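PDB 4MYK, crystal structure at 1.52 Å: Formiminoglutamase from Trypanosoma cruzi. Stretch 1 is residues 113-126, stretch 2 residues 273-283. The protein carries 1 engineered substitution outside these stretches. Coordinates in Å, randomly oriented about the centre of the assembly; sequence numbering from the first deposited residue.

Stretch 1, residues 113-126: AFPFVIGGGNDQSA
Stretch 2 (273-283) TVMMMDMSELN

Stretch 1 runs as a beta strand from Phe114 to about Gly119, then turns through Gly120 and Gly121 into a 3-10 segment at 122-124 and on into a helix. Stretch 2 is a strand from 274 to 280. The two strands are parallel neighbours, with axes 7° apart and 4.7 Å at closest approach. Phe116 pairs with Met277 (CA to CA 5.0 Å), Val117 with Asp278 (4.5 Å) and Ile118 with Met279 (5.3 Å).

The hydrogen bonds alternate in the parallel pattern. Met277 N donates to Pro115 O at 3.2 Å, and Val117 N to Met277 O at 3.0 Å. Met279 N donates to Val117 O at 3.0 Å, and Gly119 N to Met279 O at 3.1 Å. CA-H...O contacts supplement the ladder: Phe116 CA lies 3.3 Å from Met277 O, and Asp278 CA 3.4 Å from Val117 O.

The peptide bond before Gly120 is cis. Gly120 has phi/psi of 92/156, and its positive phi favours glycine. Its O accepts from Glu281 N at 2.9 Å, where Glu281 is at 85/7. An ideal CB on Gly119 would clash with Gln124 OE1, at 2.7 Å. One water donates to Gly119 O (2.6 Å) and Met279 O (3.0 Å) and accepts from Leu282 N (3.0 Å). Another donates to Ala113 O (3.1 Å) and Met275 O (2.7 Å).

Phe114 is t, with chi2 -78°. Met276 CA sits over one face of its ring, 3.7 Å from the centroid, while Val274 O lies at the edge, 3.2 Å from Phe114 CE2. Pro115 CD packs 3.6 Å from Met276 CB.

Phe116, Ile118, Met277 and Met279 share one face of the sheet. Phe116 is t, with chi2 89°. Met277 is ttt and Met279 ttm, and both meet the Phe116 ring at its edge: Phe116 CD1 to Met277 CG and Phe116 CZ to Met279 CE are each 3.5 Å. Val117 (t) and Asp278 (p) point to the other face, their CB atoms 3.9 Å apart.

Past the strand of stretch 1, polar contacts predominate. Glu281 is mm with chi3 -28°; its CB points away, but its end returns so that OE2 accepts from Asn122 N at 2.9 Å. Gln124 is p, t, with chi3 -2°. Its NE2 makes weak hydrogen bonds to Met279 O (3.2 Å) and Ser280 OG (2.9 Å). Ser125 is m, and its OG lies 3.1 Å from Asp278 OD2 and 2.8 Å from Asn122 O.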

# COMPACT_ATOMS: atom_id res chain seq x y z
N ALA A 113 8.90 -32.59 -16.56
CA ALA A 113 8.06 -31.39 -16.67
C ALA A 113 8.08 -30.60 -15.36
O ALA A 113 8.55 -31.11 -14.34
CB ALA A 113 6.64 -31.75 -17.07
N PHE A 114 7.59 -29.37 -15.39
CA PHE A 114 7.60 -28.51 -14.20
C PHE A 114 6.20 -28.33 -13.62
O PHE A 114 5.32 -27.74 -14.26
CB PHE A 114 8.23 -27.15 -14.50
CG PHE A 114 8.37 -26.25 -13.30
CD1 PHE A 114 7.29 -25.57 -12.79
CD2 PHE A 114 9.61 -26.09 -12.69
CE1 PHE A 114 7.42 -24.75 -11.69
CE2 PHE A 114 9.75 -25.27 -11.59
CZ PHE A 114 8.66 -24.60 -11.09
N PRO A 115 5.98 -28.83 -12.39
CA PRO A 115 4.69 -28.72 -11.71
C PRO A 115 4.53 -27.38 -10.97
O PRO A 115 5.41 -26.99 -10.19
CB PRO A 115 4.74 -29.86 -10.68
CG PRO A 115 6.16 -30.35 -10.66
CD PRO A 115 6.99 -29.43 -11.50
N PHE A 116 3.42 -26.70 -11.22
CA PHE A 116 3.03 -25.53 -10.42
C PHE A 116 1.69 -25.82 -9.75
O PHE A 116 0.70 -26.09 -10.44
CB PHE A 116 2.95 -24.27 -11.27
CG PHE A 116 2.30 -23.10 -10.57
CD1 PHE A 116 3.05 -22.22 -9.81
CD2 PHE A 116 0.92 -22.87 -10.67
CE1 PHE A 116 2.45 -21.13 -9.17
CE2 PHE A 116 0.32 -21.79 -10.04
CZ PHE A 116 1.09 -20.93 -9.29
N VAL A 117 1.67 -25.79 -8.43
CA VAL A 117 0.47 -26.16 -7.69
C VAL A 117 -0.18 -24.93 -7.09
O VAL A 117 0.42 -24.23 -6.27
CB VAL A 117 0.78 -27.18 -6.57
CG1 VAL A 117 -0.52 -27.66 -5.90
CG2 VAL A 117 1.57 -28.36 -7.13
N ILE A 118 -1.41 -24.65 -7.50
CA ILE A 118 -2.14 -23.51 -6.96
C ILE A 118 -3.13 -23.98 -5.89
O ILE A 118 -3.94 -24.87 -6.13
CB ILE A 118 -2.87 -22.70 -8.06
CG1 ILE A 118 -3.66 -21.55 -7.44
CG2 ILE A 118 -3.76 -23.59 -8.92
CD1 ILE A 118 -2.79 -20.59 -6.68
N GLY A 119 -3.02 -23.38 -4.70
CA GLY A 119 -3.89 -23.71 -3.58
C GLY A 119 -4.90 -22.62 -3.26
O GLY A 119 -4.94 -21.58 -3.93
N GLY A 120 -5.69 -22.84 -2.21
CA GLY A 120 -5.48 -23.95 -1.30
C GLY A 120 -4.60 -23.48 -0.15
O GLY A 120 -3.86 -22.51 -0.31
N GLY A 121 -4.67 -24.13 1.01
CA GLY A 121 -3.85 -23.76 2.15
C GLY A 121 -2.45 -24.37 2.21
O GLY A 121 -2.12 -25.29 1.46
N ASN A 122 -1.62 -23.85 3.12
CA ASN A 122 -0.22 -24.25 3.31
C ASN A 122 0.03 -25.75 3.25
O ASN A 122 1.12 -26.20 2.85
CB ASN A 122 0.30 -23.77 4.67
CG ASN A 122 0.37 -22.25 4.79
OD1 ASN A 122 0.78 -21.54 3.86
ND2 ASN A 122 -0.00 -21.75 5.95
N ASP A 123 -0.97 -26.52 3.68
CA ASP A 123 -0.79 -27.95 3.93
C ASP A 123 -0.43 -28.77 2.68
O ASP A 123 0.15 -29.85 2.78
CB ASP A 123 -2.01 -28.53 4.65
CG ASP A 123 -2.11 -28.03 6.09
OD1 ASP A 123 -3.02 -28.49 6.82
OD2 ASP A 123 -1.28 -27.19 6.51
N GLN A 124 -0.77 -28.23 1.51
CA GLN A 124 -0.42 -28.83 0.23
C GLN A 124 1.09 -29.02 0.08
O GLN A 124 1.55 -29.87 -0.69
CB GLN A 124 -0.94 -27.96 -0.91
CG GLN A 124 -0.15 -26.66 -1.12
CD GLN A 124 -0.67 -25.84 -2.28
OE1 GLN A 124 -1.61 -26.24 -2.97
NE2 GLN A 124 -0.08 -24.68 -2.50
N SER A 125 1.87 -28.22 0.82
CA SER A 125 3.31 -28.21 0.67
C SER A 125 3.96 -29.50 1.14
O SER A 125 5.02 -29.87 0.65
CB SER A 125 3.91 -27.04 1.43
OG SER A 125 3.24 -25.84 1.10
N ALA A 126 3.32 -30.18 2.08
CA ALA A 126 3.84 -31.45 2.57
C ALA A 126 3.85 -32.51 1.46
O ALA A 126 4.90 -33.07 1.14
CB ALA A 126 3.08 -31.92 3.80
N THR A 273 17.85 -24.73 -11.20
CA THR A 273 17.75 -25.70 -10.11
C THR A 273 16.36 -25.72 -9.46
O THR A 273 16.05 -26.62 -8.68
CB THR A 273 18.81 -25.45 -9.02
OG1 THR A 273 18.68 -24.11 -8.51
CG2 THR A 273 20.21 -25.66 -9.58
N VAL A 274 15.53 -24.73 -9.77
CA VAL A 274 14.18 -24.70 -9.21
C VAL A 274 13.26 -25.63 -9.99
O VAL A 274 12.91 -25.37 -11.15
CB VAL A 274 13.61 -23.27 -9.17
CG1 VAL A 274 12.15 -23.28 -8.76
CG2 VAL A 274 14.43 -22.41 -8.22
N MET A 275 12.85 -26.73 -9.35
CA MET A 275 12.22 -27.83 -10.07
C MET A 275 10.70 -27.92 -9.91
O MET A 275 10.03 -28.64 -10.65
CB MET A 275 12.91 -29.15 -9.73
CG MET A 275 14.42 -29.14 -9.98
SD MET A 275 14.86 -28.84 -11.71
CE MET A 275 14.24 -30.35 -12.45
N MET A 276 10.17 -27.19 -8.94
CA MET A 276 8.73 -27.05 -8.85
C MET A 276 8.41 -25.85 -7.99
O MET A 276 9.28 -25.28 -7.35
CB MET A 276 8.05 -28.31 -8.29
CG MET A 276 8.02 -28.40 -6.77
SD MET A 276 6.85 -29.64 -6.11
CE MET A 276 5.30 -28.74 -6.25
N MET A 277 7.14 -25.48 -7.98
CA MET A 277 6.68 -24.31 -7.28
C MET A 277 5.27 -24.55 -6.79
O MET A 277 4.48 -25.19 -7.47
CB MET A 277 6.68 -23.09 -8.22
CG MET A 277 5.86 -21.94 -7.69
SD MET A 277 6.19 -20.37 -8.47
CE MET A 277 5.42 -19.28 -7.27
N ASP A 278 4.97 -24.08 -5.58
CA ASP A 278 3.58 -24.01 -5.16
C ASP A 278 3.27 -22.63 -4.60
O ASP A 278 4.19 -21.87 -4.28
CB ASP A 278 3.15 -25.19 -4.24
CG ASP A 278 3.55 -25.00 -2.77
OD1 ASP A 278 4.20 -24.00 -2.42
OD2 ASP A 278 3.20 -25.89 -1.96
N MET A 279 1.99 -22.30 -4.52
CA MET A 279 1.55 -20.97 -4.13
C MET A 279 0.37 -21.18 -3.22
O MET A 279 -0.62 -21.76 -3.63
CB MET A 279 1.12 -20.18 -5.36
CG MET A 279 0.77 -18.72 -5.09
SD MET A 279 0.34 -17.83 -6.62
CE MET A 279 1.88 -17.98 -7.54
N SER A 280 0.50 -20.72 -1.98
CA SER A 280 -0.46 -21.06 -0.92
C SER A 280 -1.18 -19.86 -0.36
O SER A 280 -0.66 -18.76 -0.39
CB SER A 280 0.26 -21.77 0.23
OG SER A 280 0.54 -23.11 -0.09
N GLU A 281 -2.38 -20.11 0.16
CA GLU A 281 -3.12 -19.18 1.02
C GLU A 281 -3.97 -18.11 0.31
O GLU A 281 -4.54 -17.23 0.96
CB GLU A 281 -2.19 -18.57 2.09
CG GLU A 281 -1.62 -19.60 3.09
CD GLU A 281 -2.70 -20.22 3.95
OE1 GLU A 281 -3.73 -19.54 4.17
OE2 GLU A 281 -2.54 -21.38 4.40
N LEU A 282 -4.08 -18.21 -1.01
CA LEU A 282 -4.97 -17.31 -1.76
C LEU A 282 -6.41 -17.56 -1.35
O LEU A 282 -6.91 -18.69 -1.43
CB LEU A 282 -4.81 -17.49 -3.28
CG LEU A 282 -5.60 -16.49 -4.13
CD1 LEU A 282 -5.06 -15.10 -3.89
CD2 LEU A 282 -5.53 -16.82 -5.61
N ASN A 283 -7.09 -16.49 -0.92
CA ASN A 283 -8.39 -16.60 -0.28
C ASN A 283 -9.38 -15.51 -0.76
O ASN A 283 -9.42 -14.40 -0.22
CB ASN A 283 -8.20 -16.54 1.23
CG ASN A 283 -9.45 -16.85 1.98
OD1 ASN A 283 -10.56 -16.62 1.49
ND2 ASN A 283 -9.30 -17.37 3.19
O HOH W 1 11.02 -29.86 -12.90
O HOH W 2 -3.02 -19.93 -3.20